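Local coordinates for protein TSC1 N-terminal domain (Chaetomium thermophilum, PDB 7A0M) that forms the N-terminal domain of TSC1, which probably binds lysosomal phosphoinositides and so helps bring the TSC complex to lysosomes and regulate mTORC1, at residues 191-196 against 225-230; 208-213 against 249-254; 218-223 against 256-261; 333-338 against 388-393. All blocks are in the same frame, centred on the assembly; numbering follows the deposited sequence.

Contacts 1, 2 and 3 touch one another and build one continuous hydrophobic interior. Contact 1 sets helix 185-196 against the start of helix 228-238, contact 2 packs helix 199-214 on helix 242-255, and contact 3 joins the loops that follow those same two helices, so contacts 2 and 3 join the same two helices and the loops that leave them. Contacts 1 and 3 are largely buried, each with an exposed residue at its margin, whereas contact 2 is only partly buried. All three lack hydrogen bonds between their segments. Contact 4 lies farther out, its centre about 29 Å from the centre of the chain, yet is buried and polar, built round a carboxylate; Tyr334 ties it to contact 3 through Pro260.

Contact 1 (191-196 against 225-230); sequences ALNAFV and QTPLFG
Leu228 supplies most of the apolar half of this contact, reaching from the first turn of helix 228-238 to the side of helix 185-196. Its CD1 meets Val196 CG2 at 3.6 Å, the two side chains crossing at about a right angle, while its CD2 lies 4.2 Å from Leu192 CD2. A branched leucine suits this place because its two methyls can serve two partners one helical turn apart.

The polar half belongs to Asn193. Its CG stands anti to the backbone N (chi1 -179°), which carries the amide out towards Pro227. There ND2 rests on the proline ring, 3.6 Å from Pro227 CG, a van der Waals contact in which the side chains again cross nearly perpendicularly. OD1 comes down on the backbone, 3.4 Å from Leu228 CA. It also lies 3.3 Å from Pro227 O, but both are acceptors and no bond can form. The hydrogen bond to OD1 comes instead from ND2 of Asn231, farther along helix 228-238.

Within the alpha-solenoid the two helices are therefore joined by methyl packing and one side-chain amide pair. The chemistry implies that Asn231, and not the adjoining backbone, is likely to orient the buried Asn193 amide.

Contact 2 (208-213 against 249-254); sequences LLCAFV and LIALVM
Cys210 O lies 3.7 Å from CE of Met254, a selenomethionine, so the peptide carbonyl of one helix meets the side-chain tip of the other. The one ring of the two segments, Phe212, is turned to helix 185-196, where it stacks on Phe188, and it touches Pro217 at the following loop.

Met254 does the widest reaching. Its chain runs extended to SE and then bends at chi3 (70°), which brings CE over to Val213 CG1 at 4.0 Å; the two side chains slide past each other in opposite directions. On the way SE passes 4.2 Å from Cys210 CB. A methionine suits the place because its flexible, unbranched chain can bend to lie along both Cys210 and Val213.

Helices 199-214 and 242-255 run in nearly the same direction, 22° apart with 9.5 Å between the local axes. This is the alpha-solenoid arrangement, in which helix 228-238 intervenes in the chain. Small residues permit the approach: Ala251 CB takes Leu209 CD2 at 3.9 Å. Beside it Cys210 SG, anti to its carbonyl carbon, touches Ile250 CG2 at 3.9 Å, and Leu209 continues inward to Leu192 and Ile232.

Contact 3 (218-223 against 256-261); sequences PHLYLI and LPFFPG
Leu220 reaches across to Phe258, and its CB and CD1 both meet the aromatic side chain. CB lies 3.9 Å from Phe258 CG, near the root of the ring. CG stands anti to the carbonyl carbon (chi1 -82°), and the chain continues extended, with CD1 anti to CA. That places CD1 over the centre of the Phe258 ring, 3.4 Å from the centroid and only 4° off the ring normal, a CH-pi contact in which all six ring carbons are almost equally near. The other methyl, CD2, turns to Phe212, while CD1 also packs beside Val213. A leucine fits because one methyl can sit on an aromatic face while the other closes against the helix behind.

Both segments are inter-helix loops of the alpha-solenoid, each with a 3-10 stretch, 220-223 and 256-258, and they follow the nearly parallel helices 199-214 and 242-255. The loops thus extend the packing of those helices beyond their ends.

An alanine in place of Phe258 would probably leave Leu220 CD1 without its aromatic face and open a gap towards Ala402 of helix 402-410, which the ring also touches.

Phe259 serves the second half of the contact. Ile223 CG2 approaches its ring obliquely, 3.5 Å from Phe259 CE1, and Tyr221 CA lies 3.8 Å from Phe259 CD1. Behind these, Tyr221 CB and Phe259 CB meet at 4.2 Å, and the Phe259 ring makes an edge-to-face pair with Phe229 of helix 228-238.

Contact 4 (333-338 against 388-393); sequences LYPINF and ETEKTN
Glu390 brings its carboxylate to the start of helix 335-343, where backbone N-H groups are not taken up by helical bonding. Three hydrogen bonds cross. Ile336 N donates to the syn lone pair of Glu390 OE1 at 3.0 Å. Asn337 N reaches Glu390 OE2 at 2.9 Å on the syn side, and Asn337 ND2 reaches the same oxygen on the anti side at 2.6 Å, nearly straight at 173°; both donors are tilted well out of the carboxylate plane, to the same face. OE1 has a further partner in Asn381 ND2. CG of Glu390 stands anti to the backbone N (chi1 176°), and the chain continues extended to CD, which carries the carboxylate to the helix start. Its negative charge would probably be eased by the helix N-terminus. An alanine in place of Glu390 would probably leave the N-H groups of Ile336 and Asn337 without their acceptor and the Asn337 amide freer to turn.

Van der Waals contacts surround this site. Pro335, which has no N-H to offer, puts CD 3.2 Å from Glu390 OE1. Lys391 lays its aliphatic chain across the Asn337 amide, with CD 3.3 Å from Asn337 OD1. The Tyr334 ring meets Lys391 CA at its edge.

Tyr334, at the N-cap position between helices 323-333 and 335-343, hydrogen-bonds through OH to Pro260 O. Helix 389-392 thus lies against the start of helix 335-343, with helices 267-278 and 395-398 alongside through Tyr334, which touches Leu267 and makes a cation-pi contact with Arg396.

Contact 1 (191-196 against 225-230)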
# COMPACT_ATOMS: atom_id res chain seq x y z
N ALA B 191 -27.88 29.50 -5.64
CA ALA B 191 -29.31 29.23 -5.51
C ALA B 191 -29.57 27.91 -4.80
O ALA B 191 -30.54 27.79 -4.04
CB ALA B 191 -29.97 29.24 -6.89
N LEU B 192 -28.72 26.91 -5.03
CA LEU B 192 -28.91 25.61 -4.38
C LEU B 192 -28.62 25.69 -2.88
O LEU B 192 -29.20 24.92 -2.11
CB LEU B 192 -28.02 24.56 -5.04
CG LEU B 192 -28.22 23.11 -4.57
CD1 LEU B 192 -29.61 22.62 -4.93
CD2 LEU B 192 -27.15 22.20 -5.15
N ASN B 193 -27.74 26.60 -2.47
CA ASN B 193 -27.37 26.70 -1.06
C ASN B 193 -28.57 27.02 -0.18
O ASN B 193 -28.63 26.57 0.97
CB ASN B 193 -26.28 27.76 -0.88
CG ASN B 193 -25.83 27.89 0.56
OD1 ASN B 193 -25.08 27.06 1.07
ND2 ASN B 193 -26.29 28.95 1.23
N ALA B 194 -29.53 27.80 -0.69
CA ALA B 194 -30.72 28.11 0.08
C ALA B 194 -31.51 26.85 0.42
O ALA B 194 -32.05 26.72 1.53
CB ALA B 194 -31.60 29.10 -0.68
N PHE B 195 -31.60 25.91 -0.53
CA PHE B 195 -32.30 24.66 -0.28
C PHE B 195 -31.49 23.67 0.55
O PHE B 195 -32.07 22.79 1.19
CB PHE B 195 -32.72 24.01 -1.60
CG PHE B 195 -33.79 24.76 -2.33
CD1 PHE B 195 -33.48 25.80 -3.19
CD2 PHE B 195 -35.13 24.43 -2.16
CE1 PHE B 195 -34.47 26.49 -3.86
CE2 PHE B 195 -36.12 25.11 -2.83
CZ PHE B 195 -35.80 26.14 -3.68
N VAL B 196 -30.16 23.80 0.55
CA VAL B 196 -29.34 22.96 1.42
C VAL B 196 -29.53 23.36 2.88
O VAL B 196 -29.49 22.51 3.78
CB VAL B 196 -27.86 23.04 1.00
CG1 VAL B 196 -26.99 22.21 1.93
CG2 VAL B 196 -27.70 22.57 -0.44
N GLN B 225 -16.00 30.15 -3.69
CA GLN B 225 -16.48 31.53 -3.61
C GLN B 225 -17.99 31.60 -3.41
O GLN B 225 -18.61 32.61 -3.77
CB GLN B 225 -16.05 32.30 -4.85
CG GLN B 225 -14.54 32.45 -4.97
CD GLN B 225 -14.10 33.08 -6.27
OE1 GLN B 225 -14.86 33.80 -6.92
NE2 GLN B 225 -12.87 32.80 -6.67
N THR B 226 -18.59 30.56 -2.84
CA THR B 226 -20.01 30.47 -2.56
C THR B 226 -20.17 29.70 -1.26
O THR B 226 -19.32 28.86 -0.92
CB THR B 226 -20.78 29.78 -3.70
OG1 THR B 226 -22.15 30.20 -3.68
CG2 THR B 226 -20.77 28.26 -3.55
N PRO B 227 -21.23 29.97 -0.49
CA PRO B 227 -21.39 29.31 0.82
C PRO B 227 -21.74 27.83 0.75
O PRO B 227 -21.87 27.20 1.81
CB PRO B 227 -22.53 30.11 1.47
CG PRO B 227 -23.27 30.72 0.34
CD PRO B 227 -22.24 31.02 -0.70
N LEU B 228 -21.90 27.25 -0.44
CA LEU B 228 -22.36 25.86 -0.52
C LEU B 228 -21.33 24.89 0.05
O LEU B 228 -21.69 23.94 0.74
CB LEU B 228 -22.69 25.50 -1.97
CG LEU B 228 -23.21 24.08 -2.18
CD1 LEU B 228 -24.42 23.82 -1.30
CD2 LEU B 228 -23.55 23.83 -3.64
N PHE B 229 -20.04 25.11 -0.24
CA PHE B 229 -19.01 24.18 0.20
C PHE B 229 -18.98 24.06 1.72
O PHE B 229 -18.92 22.96 2.27
CB PHE B 229 -17.64 24.62 -0.33
CG PHE B 229 -16.55 23.61 -0.10
CD1 PHE B 229 -16.50 22.44 -0.84
CD2 PHE B 229 -15.58 23.83 0.86
CE1 PHE B 229 -15.50 21.51 -0.63
CE2 PHE B 229 -14.58 22.91 1.08
CZ PHE B 229 -14.54 21.75 0.33
N GLY B 230 -19.00 25.20 2.42
CA GLY B 230 -19.00 25.17 3.87
C GLY B 230 -20.20 24.45 4.46
O GLY B 230 -20.10 23.82 5.52

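Contact 2 (208-213 against 249-254)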
# COMPACT_ATOMS: atom_id res chain seq x y z
N LEU B 208 -29.35 16.66 -6.32
CA LEU B 208 -29.24 17.51 -7.50
C LEU B 208 -27.81 18.00 -7.69
O LEU B 208 -27.34 18.16 -8.83
CB LEU B 208 -30.20 18.70 -7.38
CG LEU B 208 -30.24 19.67 -8.55
CD1 LEU B 208 -30.73 18.98 -9.82
CD2 LEU B 208 -31.12 20.87 -8.22
N LEU B 209 -27.10 18.27 -6.59
CA LEU B 209 -25.70 18.66 -6.69
C LEU B 209 -24.86 17.56 -7.33
O LEU B 209 -24.00 17.83 -8.18
CB LEU B 209 -25.15 19.02 -5.32
CG LEU B 209 -23.67 19.42 -5.27
CD1 LEU B 209 -23.38 20.58 -6.20
CD2 LEU B 209 -23.26 19.77 -3.84
N CYS B 210 -25.08 16.31 -6.93
CA CYS B 210 -24.38 15.19 -7.55
C CYS B 210 -24.68 15.11 -9.04
O CYS B 210 -23.77 14.90 -9.85
CB CYS B 210 -24.75 13.88 -6.85
SG CYS B 210 -24.19 13.76 -5.13
N ALA B 211 -25.95 15.27 -9.41
CA ALA B 211 -26.31 15.27 -10.83
C ALA B 211 -25.67 16.44 -11.56
O ALA B 211 -25.27 16.32 -12.72
CB ALA B 211 -27.83 15.30 -10.99
N PHE B 212 -25.56 17.59 -10.89
CA PHE B 212 -24.93 18.76 -11.50
C PHE B 212 -23.45 18.51 -11.78
O PHE B 212 -22.98 18.72 -12.90
CB PHE B 212 -25.12 19.98 -10.61
CG PHE B 212 -24.48 21.23 -11.15
CD1 PHE B 212 -24.87 21.75 -12.37
CD2 PHE B 212 -23.49 21.88 -10.44
CE1 PHE B 212 -24.29 22.89 -12.87
CE2 PHE B 212 -22.90 23.03 -10.93
CZ PHE B 212 -23.30 23.54 -12.15
N VAL B 213 -22.71 18.08 -10.76
CA VAL B 213 -21.29 17.80 -10.95
C VAL B 213 -21.08 16.69 -11.97
O VAL B 213 -20.11 16.70 -12.73
CB VAL B 213 -20.63 17.45 -9.59
CG1 VAL B 213 -19.15 17.15 -9.77
CG2 VAL B 213 -20.83 18.59 -8.61
N LEU B 249 -21.22 13.31 1.57
CA LEU B 249 -19.88 12.79 1.36
C LEU B 249 -19.63 12.48 -0.11
O LEU B 249 -18.53 12.73 -0.62
CB LEU B 249 -19.66 11.55 2.23
CG LEU B 249 -18.20 11.10 2.37
CD1 LEU B 249 -17.38 12.20 3.04
CD2 LEU B 249 -18.11 9.81 3.16
N ILE B 250 -20.63 11.94 -0.80
CA ILE B 250 -20.49 11.68 -2.23
C ILE B 250 -20.25 12.98 -2.98
O ILE B 250 -19.40 13.06 -3.87
CB ILE B 250 -21.72 10.93 -2.77
CG1 ILE B 250 -21.78 9.51 -2.19
CG2 ILE B 250 -21.70 10.88 -4.29
CD1 ILE B 250 -23.01 8.74 -2.60
N ALA B 251 -21.00 14.03 -2.63
CA ALA B 251 -20.79 15.33 -3.26
C ALA B 251 -19.39 15.86 -2.98
O ALA B 251 -18.73 16.38 -3.88
CB ALA B 251 -21.85 16.32 -2.78
N LEU B 252 -18.93 15.72 -1.74
CA LEU B 252 -17.59 16.20 -1.39
C LEU B 252 -16.51 15.44 -2.16
O LEU B 252 -15.56 16.05 -2.67
CB LEU B 252 -17.35 16.07 0.11
CG LEU B 252 -15.98 16.54 0.61
CD1 LEU B 252 -15.79 18.03 0.33
CD2 LEU B 252 -15.82 16.25 2.10
N VAL B 253 -16.65 14.12 -2.26
CA VAL B 253 -15.66 13.31 -2.97
C VAL B 253 -15.60 13.70 -4.45
O VAL B 253 -14.53 13.70 -5.07
CB VAL B 253 -15.95 11.81 -2.78
CG1 VAL B 253 -15.08 10.97 -3.69
CG2 VAL B 253 -15.74 11.42 -1.33
N MSE B 254 -16.75 14.04 -5.03
CA MSE B 254 -16.79 14.43 -6.44
C MSE B 254 -16.21 15.82 -6.67
O MSE B 254 -15.72 16.14 -7.75
CB MSE B 254 -18.23 14.39 -6.96
CG MSE B 254 -18.86 13.00 -6.97
SE MSE B 254 -20.73 13.01 -7.56
CE MSE B 254 -20.45 13.41 -9.44

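Contact 3 (218-223 against 256-261)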
# COMPACT_ATOMS: atom_id res chain seq x y z
N PRO B 218 -18.56 23.59 -16.17
CA PRO B 218 -17.26 24.24 -16.01
C PRO B 218 -17.18 24.99 -14.68
O PRO B 218 -18.17 25.23 -14.00
CB PRO B 218 -17.21 25.21 -17.19
CG PRO B 218 -18.65 25.59 -17.40
CD PRO B 218 -19.45 24.34 -17.08
N HIS B 219 -15.94 25.34 -14.32
CA HIS B 219 -15.66 26.27 -13.23
C HIS B 219 -16.23 25.78 -11.90
O HIS B 219 -16.78 26.56 -11.11
CB HIS B 219 -16.20 27.67 -13.56
CG HIS B 219 -15.79 28.16 -14.91
ND1 HIS B 219 -16.69 28.37 -15.93
CD2 HIS B 219 -14.57 28.47 -15.42
CE1 HIS B 219 -16.06 28.79 -17.00
NE2 HIS B 219 -14.77 28.87 -16.72
N LEU B 220 -16.11 24.47 -11.64
CA LEU B 220 -16.57 23.93 -10.37
C LEU B 220 -15.81 24.49 -9.18
O LEU B 220 -16.31 24.42 -8.05
CB LEU B 220 -16.48 22.40 -10.38
CG LEU B 220 -17.63 21.68 -11.07
CD1 LEU B 220 -17.43 20.18 -11.04
CD2 LEU B 220 -18.95 22.05 -10.41
N TYR B 221 -14.61 25.03 -9.39
CA TYR B 221 -13.86 25.65 -8.31
C TYR B 221 -14.56 26.87 -7.73
O TYR B 221 -14.24 27.30 -6.62
CB TYR B 221 -12.46 26.03 -8.79
CG TYR B 221 -12.45 26.95 -9.99
CD1 TYR B 221 -12.55 28.33 -9.85
CD2 TYR B 221 -12.35 26.43 -11.28
CE1 TYR B 221 -12.54 29.16 -10.95
CE2 TYR B 221 -12.34 27.26 -12.38
CZ TYR B 221 -12.44 28.62 -12.21
OH TYR B 221 -12.44 29.45 -13.31
N LEU B 222 -15.52 27.44 -8.47
CA LEU B 222 -16.27 28.59 -7.97
C LEU B 222 -17.12 28.26 -6.76
O LEU B 222 -17.67 29.18 -6.14
CB LEU B 222 -17.16 29.16 -9.09
CG LEU B 222 -16.45 29.81 -10.27
CD1 LEU B 222 -17.46 30.30 -11.30
CD2 LEU B 222 -15.55 30.94 -9.81
N ILE B 223 -17.26 26.98 -6.40
CA ILE B 223 -18.00 26.60 -5.20
C ILE B 223 -17.31 27.10 -3.94
O ILE B 223 -17.95 27.20 -2.88
CB ILE B 223 -18.19 25.07 -5.16
CG1 ILE B 223 -19.29 24.70 -4.16
CG2 ILE B 223 -16.89 24.37 -4.80
CD1 ILE B 223 -19.55 23.22 -4.06
N LEU B 256 -13.76 17.57 -4.70
CA LEU B 256 -12.35 17.82 -4.37
C LEU B 256 -11.40 17.75 -5.56
O LEU B 256 -10.49 18.59 -5.62
CB LEU B 256 -11.91 16.86 -3.26
CG LEU B 256 -12.58 17.07 -1.90
CD1 LEU B 256 -12.06 16.06 -0.89
CD2 LEU B 256 -12.36 18.49 -1.40
N PRO B 257 -11.52 16.80 -6.50
CA PRO B 257 -10.57 16.79 -7.63
C PRO B 257 -10.62 18.03 -8.52
O PRO B 257 -9.74 18.20 -9.36
CB PRO B 257 -10.97 15.54 -8.42
CG PRO B 257 -11.65 14.67 -7.42
CD PRO B 257 -12.38 15.61 -6.51
N PHE B 258 -11.62 18.90 -8.36
CA PHE B 258 -11.71 20.11 -9.16
C PHE B 258 -11.02 21.31 -8.52
O PHE B 258 -10.84 22.33 -9.19
CB PHE B 258 -13.18 20.46 -9.43
CG PHE B 258 -13.84 19.54 -10.43
CD1 PHE B 258 -14.46 18.37 -10.01
CD2 PHE B 258 -13.83 19.85 -11.78
CE1 PHE B 258 -15.06 17.53 -10.93
CE2 PHE B 258 -14.43 19.01 -12.70
CZ PHE B 258 -15.05 17.85 -12.27
N PHE B 259 -10.63 21.22 -7.25
CA PHE B 259 -9.86 22.28 -6.60
C PHE B 259 -8.98 21.70 -5.49
O PHE B 259 -9.09 22.13 -4.34
CB PHE B 259 -10.78 23.37 -6.05
CG PHE B 259 -12.02 22.84 -5.38
CD1 PHE B 259 -13.17 22.57 -6.11
CD2 PHE B 259 -12.05 22.64 -4.01
CE1 PHE B 259 -14.31 22.10 -5.49
CE2 PHE B 259 -13.18 22.16 -3.38
CZ PHE B 259 -14.31 21.89 -4.12
N PRO B 260 -8.11 20.74 -5.80
CA PRO B 260 -7.35 20.08 -4.72
C PRO B 260 -6.33 20.98 -4.05
O PRO B 260 -6.02 20.77 -2.87
CB PRO B 260 -6.68 18.90 -5.44
CG PRO B 260 -6.50 19.40 -6.83
CD PRO B 260 -7.69 20.27 -7.13
N GLY B 261 -5.78 21.96 -4.76
CA GLY B 261 -4.79 22.85 -4.18
C GLY B 261 -5.35 23.96 -3.31
O GLY B 261 -4.57 24.70 -2.70

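Contact 4 (333-338 against 388-393)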
# COMPACT_ATOMS: atom_id res chain seq x y z
N LEU B 333 -4.69 13.01 -2.14
CA LEU B 333 -4.38 14.43 -2.30
C LEU B 333 -3.34 14.91 -1.29
O LEU B 333 -2.40 15.61 -1.67
CB LEU B 333 -5.66 15.26 -2.18
CG LEU B 333 -6.70 15.01 -3.28
CD1 LEU B 333 -7.90 15.94 -3.12
CD2 LEU B 333 -6.06 15.18 -4.64
N TYR B 334 -3.50 14.57 -0.02
CA TYR B 334 -2.59 15.01 1.04
C TYR B 334 -2.26 13.83 1.95
O TYR B 334 -2.69 13.77 3.10
CB TYR B 334 -3.20 16.17 1.84
CG TYR B 334 -3.35 17.44 1.03
CD1 TYR B 334 -4.51 17.68 0.30
CD2 TYR B 334 -2.34 18.39 0.99
CE1 TYR B 334 -4.65 18.84 -0.45
CE2 TYR B 334 -2.47 19.54 0.25
CZ TYR B 334 -3.63 19.76 -0.47
OH TYR B 334 -3.77 20.92 -1.21
N PRO B 335 -1.49 12.86 1.44
CA PRO B 335 -1.18 11.67 2.26
C PRO B 335 -0.36 11.97 3.50
O PRO B 335 -0.67 11.45 4.58
CB PRO B 335 -0.42 10.77 1.28
CG PRO B 335 0.18 11.73 0.30
CD PRO B 335 -0.84 12.81 0.12
N ILE B 336 0.68 12.80 3.37
CA ILE B 336 1.57 13.04 4.51
C ILE B 336 0.82 13.75 5.63
O ILE B 336 1.00 13.43 6.81
CB ILE B 336 2.81 13.84 4.05
CG1 ILE B 336 3.53 13.09 2.93
CG2 ILE B 336 3.75 14.08 5.22
CD1 ILE B 336 4.71 13.84 2.35
N ASN B 337 -0.01 14.73 5.28
CA ASN B 337 -0.83 15.39 6.30
C ASN B 337 -1.91 14.46 6.84
O ASN B 337 -2.27 14.56 8.02
CB ASN B 337 -1.45 16.66 5.73
CG ASN B 337 -0.45 17.80 5.63
OD1 ASN B 337 -0.35 18.63 6.53
ND2 ASN B 337 0.29 17.84 4.53
N PHE B 338 -2.45 13.58 6.00
CA PHE B 338 -3.52 12.69 6.45
C PHE B 338 -3.00 11.67 7.46
O PHE B 338 -3.60 11.48 8.52
CB PHE B 338 -4.15 11.98 5.25
CG PHE B 338 -5.42 11.24 5.58
CD1 PHE B 338 -6.20 11.61 6.66
CD2 PHE B 338 -5.82 10.15 4.82
CE1 PHE B 338 -7.36 10.93 6.97
CE2 PHE B 338 -6.98 9.47 5.12
CZ PHE B 338 -7.75 9.85 6.20
N GLU B 388 5.26 19.96 5.32
CA GLU B 388 5.12 21.37 5.00
C GLU B 388 4.97 21.60 3.50
O GLU B 388 4.00 22.22 3.05
CB GLU B 388 6.33 22.15 5.53
CG GLU B 388 6.40 22.25 7.04
CD GLU B 388 5.16 22.89 7.64
OE1 GLU B 388 4.41 22.19 8.35
OE2 GLU B 388 4.93 24.09 7.38
N THR B 389 5.92 21.09 2.71
CA THR B 389 5.91 21.35 1.27
C THR B 389 4.76 20.66 0.55
O THR B 389 4.39 21.09 -0.54
CB THR B 389 7.25 20.92 0.65
OG1 THR B 389 7.53 19.56 1.00
CG2 THR B 389 8.37 21.82 1.14
N GLU B 390 4.20 19.59 1.13
CA GLU B 390 3.00 19.00 0.55
C GLU B 390 1.86 20.02 0.48
O GLU B 390 1.10 20.04 -0.49
CB GLU B 390 2.57 17.77 1.35
CG GLU B 390 1.28 17.14 0.86
CD GLU B 390 0.90 15.91 1.65
OE1 GLU B 390 1.34 14.80 1.28
OE2 GLU B 390 0.17 16.04 2.66
N LYS B 391 1.75 20.86 1.50
CA LYS B 391 0.75 21.93 1.49
C LYS B 391 1.23 23.14 0.71
O LYS B 391 0.41 23.89 0.16
CB LYS B 391 0.40 22.33 2.93
CG LYS B 391 -0.26 21.22 3.73
CD LYS B 391 -0.51 21.65 5.17
CE LYS B 391 0.80 21.92 5.89
NZ LYS B 391 0.59 22.22 7.33
N THR B 392 2.55 23.35 0.63
CA THR B 392 3.11 24.56 0.05
C THR B 392 3.38 24.43 -1.44
O THR B 392 3.14 25.38 -2.20
CB THR B 392 4.41 24.93 0.79
OG1 THR B 392 4.09 25.59 2.03
CG2 THR B 392 5.29 25.85 -0.05
N ASN B 393 3.83 23.26 -1.90
CA ASN B 393 4.15 23.07 -3.31
C ASN B 393 2.88 22.76 -4.08
O ASN B 393 2.17 21.79 -3.77
CB ASN B 393 5.17 21.94 -3.47
CG ASN B 393 5.80 21.91 -4.85
OD1 ASN B 393 5.14 22.19 -5.86
ND2 ASN B 393 7.09 21.59 -4.91